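Local coordinates for protein homocitrate synthase (Sulfolobus acidocaldarius, PDB 6KTQ) that catalyses the aldol-type condensation of 2-oxoglutarate with acetyl-CoA to homocitrate, the first step of lysine biosynthesis through the alpha-aminoadipate pathway, at residues 38-43 / 57-62; 47-52 / 255-260. One frame throughout, in Å; residues are numbered along the deposited sequence.

In the fold
Both interactions involve the long loop that joins strand 31-37 to helix 53-66, on the catalytic TIM barrel. Interaction 1 is buried: it seats the start of the loop, 38-43, on the helix that follows, by aliphatic contacts alone, while Arg41 and Glu42 serve the substrate and the zinc ion. Interaction 2 takes the later part, 47-52, to the loop 255-260 after strand 249-252; it has a buried Val49-Leu257 pair but a solvent-exposed end at Pro47 and Arg260. The two meet where Glu42 OE2 accepts a probable hydrogen bond from Glu259 N, 2.9 Å long, and where Gly43 packs on Leu257, so the metal ligand is tied directly to the neighbouring loop.

Interaction 1: 38-43 / 57-62; sequences STLREG and VEIAKA. With AKG (2-oxoglutaric acid), chain D.
A type I turn from Ser38 to Arg41 brings Leu40 up to helix 53-66, with Leu40 and Ala60 the nearest pair of CA atoms at 7.9 Å. Ser38 O accepts from Arg41 N and Gly43 N, which reach it from opposite faces of its carbonyl plane, and Ser38 OG takes the N-H of Glu42. The contact itself is aliphatic. Leu40 divides its two methyls between neighbouring helix residues: CD1 lies 3.7 Å from Ile59 CG2, and CD2 rests 4.0 Å from Ala60 CB. With Ile59 CG2 anti to the backbone N, that methyl also comes near Thr39 CG2. Beyond the turn, Arg41 points its guanidinium at the ligand. Its chain bends at chi2 (-78°) and chi3 (-61°), bringing NH2 to 3.2 Å from the keto oxygen O5 of 2-oxoglutarate, near the guanidinium plane, while Glu42 CB covers one face. Glu42 OE1, 3.3 Å from Arg41 NH2 in a salt bridge, is a zinc ligand with His227 and His229. Glu72 of strand 70-74 forms a salt bridge with Arg41 NE, whereas Ala60 packs on Ile89 of helix 80-94 and Ile59 on Tyr297 of helix 287-298.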
ATOM      1  N   SER A  38       2.246 -12.893 -24.504  1.00 24.22           N
ATOM      2  CA  SER A  38       3.232 -12.672 -25.564  1.00 25.42           C
ATOM      3  C   SER A  38       3.778 -14.007 -26.140  1.00 25.09           C
ATOM      4  O   SER A  38       4.861 -14.050 -26.708  1.00 25.74           O
ATOM      5  CB  SER A  38       4.371 -11.830 -25.007  1.00 24.83           C
ATOM      6  OG  SER A  38       5.169 -11.238 -26.049  1.00 24.55           O
ATOM      7  N   THR A  39       3.017 -15.073 -26.007  1.00 25.19           N
ATOM      8  CA  THR A  39       3.369 -16.371 -26.608  1.00 26.10           C
ATOM      9  C   THR A  39       3.718 -16.168 -28.090  1.00 27.59           C
ATOM     10  O   THR A  39       4.677 -16.736 -28.586  1.00 28.09           O
ATOM     11  CB  THR A  39       2.230 -17.390 -26.434  1.00 23.94           C
ATOM     12  OG1 THR A  39       1.975 -17.584 -25.036  1.00 24.49           O
ATOM     13  CG2 THR A  39       2.581 -18.745 -27.026  1.00 24.30           C
ATOM     14  N   LEU A  40       2.981 -15.282 -28.754  1.00 29.71           N
ATOM     15  CA  LEU A  40       3.140 -15.052 -30.182  1.00 30.95           C
ATOM     16  C   LEU A  40       4.205 -14.037 -30.537  1.00 32.32           C
ATOM     17  O   LEU A  40       4.506 -13.860 -31.710  1.00 35.85           O
ATOM     18  CB  LEU A  40       1.806 -14.604 -30.760  1.00 30.35           C
ATOM     19  CG  LEU A  40       0.784 -15.623 -31.235  1.00 33.45           C
ATOM     20  CD1 LEU A  40       1.036 -17.067 -30.876  1.00 34.07           C
ATOM     21  CD2 LEU A  40      -0.651 -15.198 -30.952  1.00 32.50           C
ATOM     22  N   ARG A  41       4.794 -13.374 -29.553  1.00 29.47           N
ATOM     23  CA  ARG A  41       5.910 -12.494 -29.818  1.00 27.15           C
ATOM     24  C   ARG A  41       7.132 -13.009 -29.038  1.00 26.95           C
ATOM     25  O   ARG A  41       7.991 -13.709 -29.611  1.00 26.47           O
ATOM     26  CB  ARG A  41       5.536 -11.047 -29.466  1.00 26.78           C
ATOM     27  CG  ARG A  41       6.436  -9.981 -30.070  1.00 27.00           C
ATOM     28  CD  ARG A  41       7.759  -9.803 -29.362  1.00 29.23           C
ATOM     29  NE  ARG A  41       7.576  -9.405 -27.968  1.00 31.12           N
ATOM     30  CZ  ARG A  41       8.539  -9.422 -27.043  1.00 33.10           C
ATOM     31  NH1 ARG A  41       8.254  -9.030 -25.817  1.00 33.86           N
ATOM     32  NH2 ARG A  41       9.782  -9.823 -27.320  1.00 33.94           N
ATOM     33  N   GLU A  42       7.217 -12.686 -27.744  1.00 25.03           N
ATOM     34  CA  GLU A  42       8.276 -13.229 -26.892  1.00 24.13           C
ATOM     35  C   GLU A  42       8.390 -14.759 -27.073  1.00 23.20           C
ATOM     36  O   GLU A  42       9.504 -15.287 -27.209  1.00 24.24           O
ATOM     37  CB  GLU A  42       8.021 -12.884 -25.428  1.00 24.08           C
ATOM     38  CG  GLU A  42       9.063 -13.430 -24.438  1.00 26.16           C
ATOM     39  CD  GLU A  42      10.402 -12.720 -24.525  1.00 28.23           C
ATOM     40  OE1 GLU A  42      10.409 -11.471 -24.529  1.00 31.66           O
ATOM     41  OE2 GLU A  42      11.464 -13.395 -24.555  1.00 27.23           O
ATOM     42  N   GLY A  43       7.258 -15.452 -27.071  1.00 21.48           N
ATOM     43  CA  GLY A  43       7.265 -16.910 -27.095  1.00 23.63           C
ATOM     44  C   GLY A  43       7.907 -17.500 -28.356  1.00 24.02           C
ATOM     45  O   GLY A  43       8.560 -18.552 -28.307  1.00 23.24           O
ATOM     46  N   VAL A  57      -2.838 -17.947 -35.326  1.00 30.36           N
ATOM     47  CA  VAL A  57      -4.256 -17.637 -35.248  1.00 31.56           C
ATOM     48  C   VAL A  57      -4.972 -18.550 -34.255  1.00 30.00           C
ATOM     49  O   VAL A  57      -5.812 -18.074 -33.472  1.00 32.79           O
ATOM     50  CB  VAL A  57      -4.923 -17.702 -36.646  1.00 30.68           C
ATOM     51  CG1 VAL A  57      -6.435 -17.600 -36.532  1.00 33.14           C
ATOM     52  CG2 VAL A  57      -4.373 -16.606 -37.534  1.00 32.43           C
ATOM     53  N   GLU A  58      -4.677 -19.845 -34.260  1.00 30.09           N
ATOM     54  CA  GLU A  58      -5.357 -20.747 -33.342  1.00 30.16           C
ATOM     55  C   GLU A  58      -4.995 -20.389 -31.880  1.00 30.31           C
ATOM     56  O   GLU A  58      -5.838 -20.420 -30.980  1.00 27.67           O
ATOM     57  CB  GLU A  58      -5.043 -22.227 -33.626  1.00 35.44           C
ATOM     58  CG  GLU A  58      -5.938 -23.204 -32.865  1.00 38.62           C
ATOM     59  CD  GLU A  58      -5.677 -24.698 -33.158  1.00 42.92           C
ATOM     60  OE1 GLU A  58      -4.808 -25.047 -33.986  1.00 42.17           O
ATOM     61  OE2 GLU A  58      -6.326 -25.550 -32.526  1.00 43.56           O
ATOM     62  N   ILE A  59      -3.730 -20.092 -31.639  1.00 29.22           N
ATOM     63  CA  ILE A  59      -3.310 -19.696 -30.286  1.00 27.33           C
ATOM     64  C   ILE A  59      -4.017 -18.392 -29.860  1.00 27.98           C
ATOM     65  O   ILE A  59      -4.528 -18.316 -28.756  1.00 29.37           O
ATOM     66  CB  ILE A  59      -1.790 -19.580 -30.198  1.00 25.55           C
ATOM     67  CG1 ILE A  59      -1.149 -20.971 -30.339  1.00 24.62           C
ATOM     68  CG2 ILE A  59      -1.374 -18.957 -28.878  1.00 26.78           C
ATOM     69  CD1 ILE A  59       0.339 -20.925 -30.574  1.00 26.22           C
ATOM     70  N   ALA A  60      -4.065 -17.393 -30.743  1.00 28.63           N
ATOM     71  CA  ALA A  60      -4.707 -16.120 -30.425  1.00 29.64           C
ATOM     72  C   ALA A  60      -6.168 -16.300 -30.017  1.00 30.68           C
ATOM     73  O   ALA A  60      -6.633 -15.675 -29.065  1.00 30.40           O
ATOM     74  CB  ALA A  60      -4.582 -15.130 -31.589  1.00 29.55           C
ATOM     75  N   LYS A  61      -6.879 -17.170 -30.715  1.00 30.56           N
ATOM     76  CA  LYS A  61      -8.271 -17.449 -30.384  1.00 32.13           C
ATOM     77  C   LYS A  61      -8.386 -18.077 -29.012  1.00 31.12           C
ATOM     78  O   LYS A  61      -9.287 -17.727 -28.250  1.00 28.12           O
ATOM     79  CB  LYS A  61      -8.894 -18.419 -31.384  1.00 34.48           C
ATOM     80  CG  LYS A  61      -9.147 -17.845 -32.762  1.00 36.74           C
ATOM     81  CD  LYS A  61      -9.795 -18.906 -33.655  1.00 40.67           C
ATOM     82  CE  LYS A  61      -9.980 -18.400 -35.071  1.00 44.89           C
ATOM     83  NZ  LYS A  61     -10.430 -19.481 -35.992  1.00 50.97           N
ATOM     84  N   ALA A  62      -7.493 -19.027 -28.715  1.00 28.09           N
ATOM     85  CA  ALA A  62      -7.459 -19.657 -27.386  1.00 29.25           C
ATOM     86  C   ALA A  62      -7.176 -18.627 -26.276  1.00 25.65           C
ATOM     87  O   ALA A  62      -7.777 -18.698 -25.230  1.00 25.21           O
ATOM     88  CB  ALA A  62      -6.420 -20.763 -27.325  1.00 29.46           C
TER
HETATM   89  C1  AKG D 402      12.715  -7.402 -23.318  1.00 58.85           C
HETATM   90  O1  AKG D 402      12.955  -8.290 -22.479  1.00 60.01           O
HETATM   91  O2  AKG D 402      13.404  -6.357 -23.337  1.00 61.64           O
HETATM   92  C2  AKG D 402      11.617  -7.613 -24.284  1.00 60.44           C
HETATM   93  O5  AKG D 402      11.449  -8.723 -24.809  1.00 53.23           O
HETATM   94  C3  AKG D 402      10.660  -6.466 -24.593  1.00 54.80           C
HETATM   95  C4  AKG D 402       9.530  -6.553 -23.562  1.00 48.17           C
HETATM   96  C5  AKG D 402       8.341  -5.623 -23.761  1.00 47.68           C
HETATM   97  O3  AKG D 402       7.730  -5.267 -22.710  1.00 34.87           O
HETATM   98  O4  AKG D 402       8.021  -5.230 -24.927  1.00 46.34           O

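Interaction 2: 47-52 / 255-260; sequences PGVVFT and NGLGER
Two irregular loop segments come together with Pro47 opposite Glu259, their CA atoms 7.0 Å apart, and diverge to 9.0 Å between the CA atoms of Val49 and Leu257. No hydrogen bond joins them directly. At the closer end the Pro47 ring sets its CD against the backbone of the other loop, 4.2 Å from Gly258 O and 4.3 Å from Arg260 N. Farther along, one methyl from each side meets: Val49 CG2 stands 4.3 Å from Leu257 CD2, and Val294 of helix 287-298 also packs on Leu257. Both loops follow parallel strands of the TIM barrel, 31-37 and 249-252, which are neighbours in the sheet; the contact therefore links the loops beside the active site where the barrel closes. Gly258 is extended at phi 146° and psi -180°, a positive-phi conformation open chiefly to glycine. Two residues just before Pro47 also bridge the loops: Thr46 OG1 accepts from Gly258 N, and Gln45 NE2 donates to Glu259 OE2. The Arg260 side chain packs on His229, a zinc ligand, forms a salt bridge with Asp231 through NE and donates from NH2 to Thr199 O.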
ATOM      1  N   PRO A  47      14.523 -20.399 -28.766  1.00 22.69           N
ATOM      2  CA  PRO A  47      15.281 -21.239 -29.663  1.00 24.26           C
ATOM      3  C   PRO A  47      14.467 -22.443 -30.109  1.00 24.42           C
ATOM      4  O   PRO A  47      13.873 -23.147 -29.290  1.00 25.10           O
ATOM      5  CB  PRO A  47      16.492 -21.676 -28.817  1.00 23.46           C
ATOM      6  CG  PRO A  47      16.685 -20.541 -27.888  1.00 22.44           C
ATOM      7  CD  PRO A  47      15.308 -20.028 -27.584  1.00 23.56           C
ATOM      8  N   GLY A  48      14.438 -22.677 -31.406  1.00 24.33           N
ATOM      9  CA  GLY A  48      13.801 -23.885 -31.936  1.00 25.51           C
ATOM     10  C   GLY A  48      12.302 -23.811 -32.100  1.00 25.35           C
ATOM     11  O   GLY A  48      11.683 -24.770 -32.574  1.00 27.55           O
ATOM     12  N   VAL A  49      11.699 -22.676 -31.749  1.00 24.78           N
ATOM     13  CA  VAL A  49      10.254 -22.526 -31.800  1.00 24.18           C
ATOM     14  C   VAL A  49       9.877 -21.559 -32.920  1.00 24.53           C
ATOM     15  O   VAL A  49      10.346 -20.427 -32.956  1.00 25.36           O
ATOM     16  CB  VAL A  49       9.676 -21.990 -30.466  1.00 24.56           C
ATOM     17  CG1 VAL A  49       8.198 -21.734 -30.591  1.00 24.72           C
ATOM     18  CG2 VAL A  49       9.894 -22.990 -29.346  1.00 24.22           C
ATOM     19  N   VAL A  50       9.029 -22.030 -33.828  1.00 25.02           N
ATOM     20  CA  VAL A  50       8.381 -21.157 -34.800  1.00 25.07           C
ATOM     21  C   VAL A  50       6.962 -21.655 -34.943  1.00 23.95           C
ATOM     22  O   VAL A  50       6.705 -22.833 -34.748  1.00 24.59           O
ATOM     23  CB  VAL A  50       9.101 -21.150 -36.176  1.00 25.29           C
ATOM     24  CG1 VAL A  50      10.391 -20.347 -36.101  1.00 24.96           C
ATOM     25  CG2 VAL A  50       9.362 -22.576 -36.673  1.00 25.84           C
ATOM     26  N   PHE A  51       6.053 -20.733 -35.258  1.00 23.94           N
ATOM     27  CA  PHE A  51       4.679 -21.043 -35.490  1.00 26.03           C
ATOM     28  C   PHE A  51       4.317 -20.692 -36.922  1.00 27.36           C
ATOM     29  O   PHE A  51       4.793 -19.696 -37.433  1.00 28.81           O
ATOM     30  CB  PHE A  51       3.794 -20.170 -34.603  1.00 26.52           C
ATOM     31  CG  PHE A  51       4.040 -20.359 -33.138  1.00 27.16           C
ATOM     32  CD1 PHE A  51       4.019 -21.625 -32.581  1.00 25.50           C
ATOM     33  CD2 PHE A  51       4.270 -19.272 -32.321  1.00 27.01           C
ATOM     34  CE1 PHE A  51       4.202 -21.810 -31.235  1.00 26.53           C
ATOM     35  CE2 PHE A  51       4.459 -19.452 -30.967  1.00 27.05           C
ATOM     36  CZ  PHE A  51       4.436 -20.721 -30.422  1.00 27.64           C
ATOM     37  N   THR A  52       3.438 -21.482 -37.526  1.00 29.05           N
ATOM     38  CA  THR A  52       2.819 -21.112 -38.804  1.00 30.01           C
ATOM     39  C   THR A  52       1.769 -20.044 -38.553  1.00 32.23           C
ATOM     40  O   THR A  52       1.365 -19.812 -37.413  1.00 27.88           O
ATOM     41  CB  THR A  52       2.119 -22.307 -39.449  1.00 29.75           C
ATOM     42  OG1 THR A  52       1.083 -22.769 -38.578  1.00 28.73           O
ATOM     43  CG2 THR A  52       3.122 -23.443 -39.657  1.00 31.28           C
ATOM     44  N   ASN A 255       3.655 -21.654 -20.797  1.00 23.89           N
ATOM     45  CA  ASN A 255       4.705 -22.651 -20.613  1.00 23.35           C
ATOM     46  C   ASN A 255       6.084 -22.082 -20.369  1.00 23.31           C
ATOM     47  O   ASN A 255       7.074 -22.795 -20.475  1.00 22.53           O
ATOM     48  CB  ASN A 255       4.757 -23.608 -21.821  1.00 24.46           C
ATOM     49  CG  ASN A 255       3.415 -24.279 -22.114  1.00 24.43           C
ATOM     50  OD1 ASN A 255       2.489 -24.265 -21.293  1.00 24.75           O
ATOM     51  ND2 ASN A 255       3.302 -24.865 -23.298  1.00 28.28           N
ATOM     52  N   GLY A 256       6.182 -20.797 -20.074  1.00 23.68           N
ATOM     53  CA  GLY A 256       7.504 -20.209 -19.839  1.00 23.23           C
ATOM     54  C   GLY A 256       8.336 -20.115 -21.109  1.00 23.68           C
ATOM     55  O   GLY A 256       9.572 -20.195 -21.071  1.00 23.02           O
ATOM     56  N   LEU A 257       7.671 -20.006 -22.250  1.00 21.86           N
ATOM     57  CA  LEU A 257       8.395 -19.715 -23.492  1.00 23.01           C
ATOM     58  C   LEU A 257       9.055 -18.310 -23.458  1.00 22.63           C
ATOM     59  O   LEU A 257       8.629 -17.394 -22.711  1.00 22.91           O
ATOM     60  CB  LEU A 257       7.461 -19.856 -24.690  1.00 23.26           C
ATOM     61  CG  LEU A 257       6.990 -21.290 -24.998  1.00 24.46           C
ATOM     62  CD1 LEU A 257       5.870 -21.264 -26.030  1.00 25.80           C
ATOM     63  CD2 LEU A 257       8.135 -22.173 -25.502  1.00 25.75           C
ATOM     64  N   GLY A 258      10.082 -18.149 -24.305  1.00 22.34           N
ATOM     65  CA  GLY A 258      10.720 -16.878 -24.595  1.00 21.74           C
ATOM     66  C   GLY A 258      12.197 -17.019 -24.859  1.00 23.05           C
ATOM     67  O   GLY A 258      12.739 -18.127 -24.804  1.00 24.16           O
ATOM     68  N   GLU A 259      12.869 -15.910 -25.131  1.00 23.94           N
ATOM     69  CA  GLU A 259      14.323 -15.921 -25.219  1.00 25.74           C
ATOM     70  C   GLU A 259      14.912 -16.594 -24.010  1.00 25.48           C
ATOM     71  O   GLU A 259      14.433 -16.389 -22.894  1.00 25.11           O
ATOM     72  CB  GLU A 259      14.904 -14.516 -25.296  1.00 27.65           C
ATOM     73  CG  GLU A 259      14.732 -13.854 -26.618  1.00 29.28           C
ATOM     74  CD  GLU A 259      15.814 -14.100 -27.669  1.00 29.06           C
ATOM     75  OE1 GLU A 259      16.944 -14.622 -27.422  1.00 28.76           O
ATOM     76  OE2 GLU A 259      15.495 -13.703 -28.795  1.00 31.65           O
ATOM     77  N   ARG A 260      15.937 -17.400 -24.257  1.00 24.26           N
ATOM     78  CA  ARG A 260      16.747 -18.042 -23.256  1.00 24.20           C
ATOM     79  C   ARG A 260      15.901 -18.953 -22.352  1.00 25.11           C
ATOM     80  O   ARG A 260      15.527 -20.036 -22.781  1.00 25.87           O
ATOM     81  CB  ARG A 260      17.589 -17.012 -22.464  1.00 25.15           C
ATOM     82  CG  ARG A 260      18.513 -16.133 -23.298  1.00 26.02           C
ATOM     83  CD  ARG A 260      19.394 -15.182 -22.449  1.00 28.02           C
ATOM     84  NE  ARG A 260      18.626 -14.482 -21.413  1.00 28.48           N
ATOM     85  CZ  ARG A 260      17.772 -13.469 -21.632  1.00 29.34           C
ATOM     86  NH1 ARG A 260      17.609 -12.955 -22.845  1.00 28.42           N
ATOM     87  NH2 ARG A 260      17.077 -12.956 -20.618  1.00 26.50           N
TER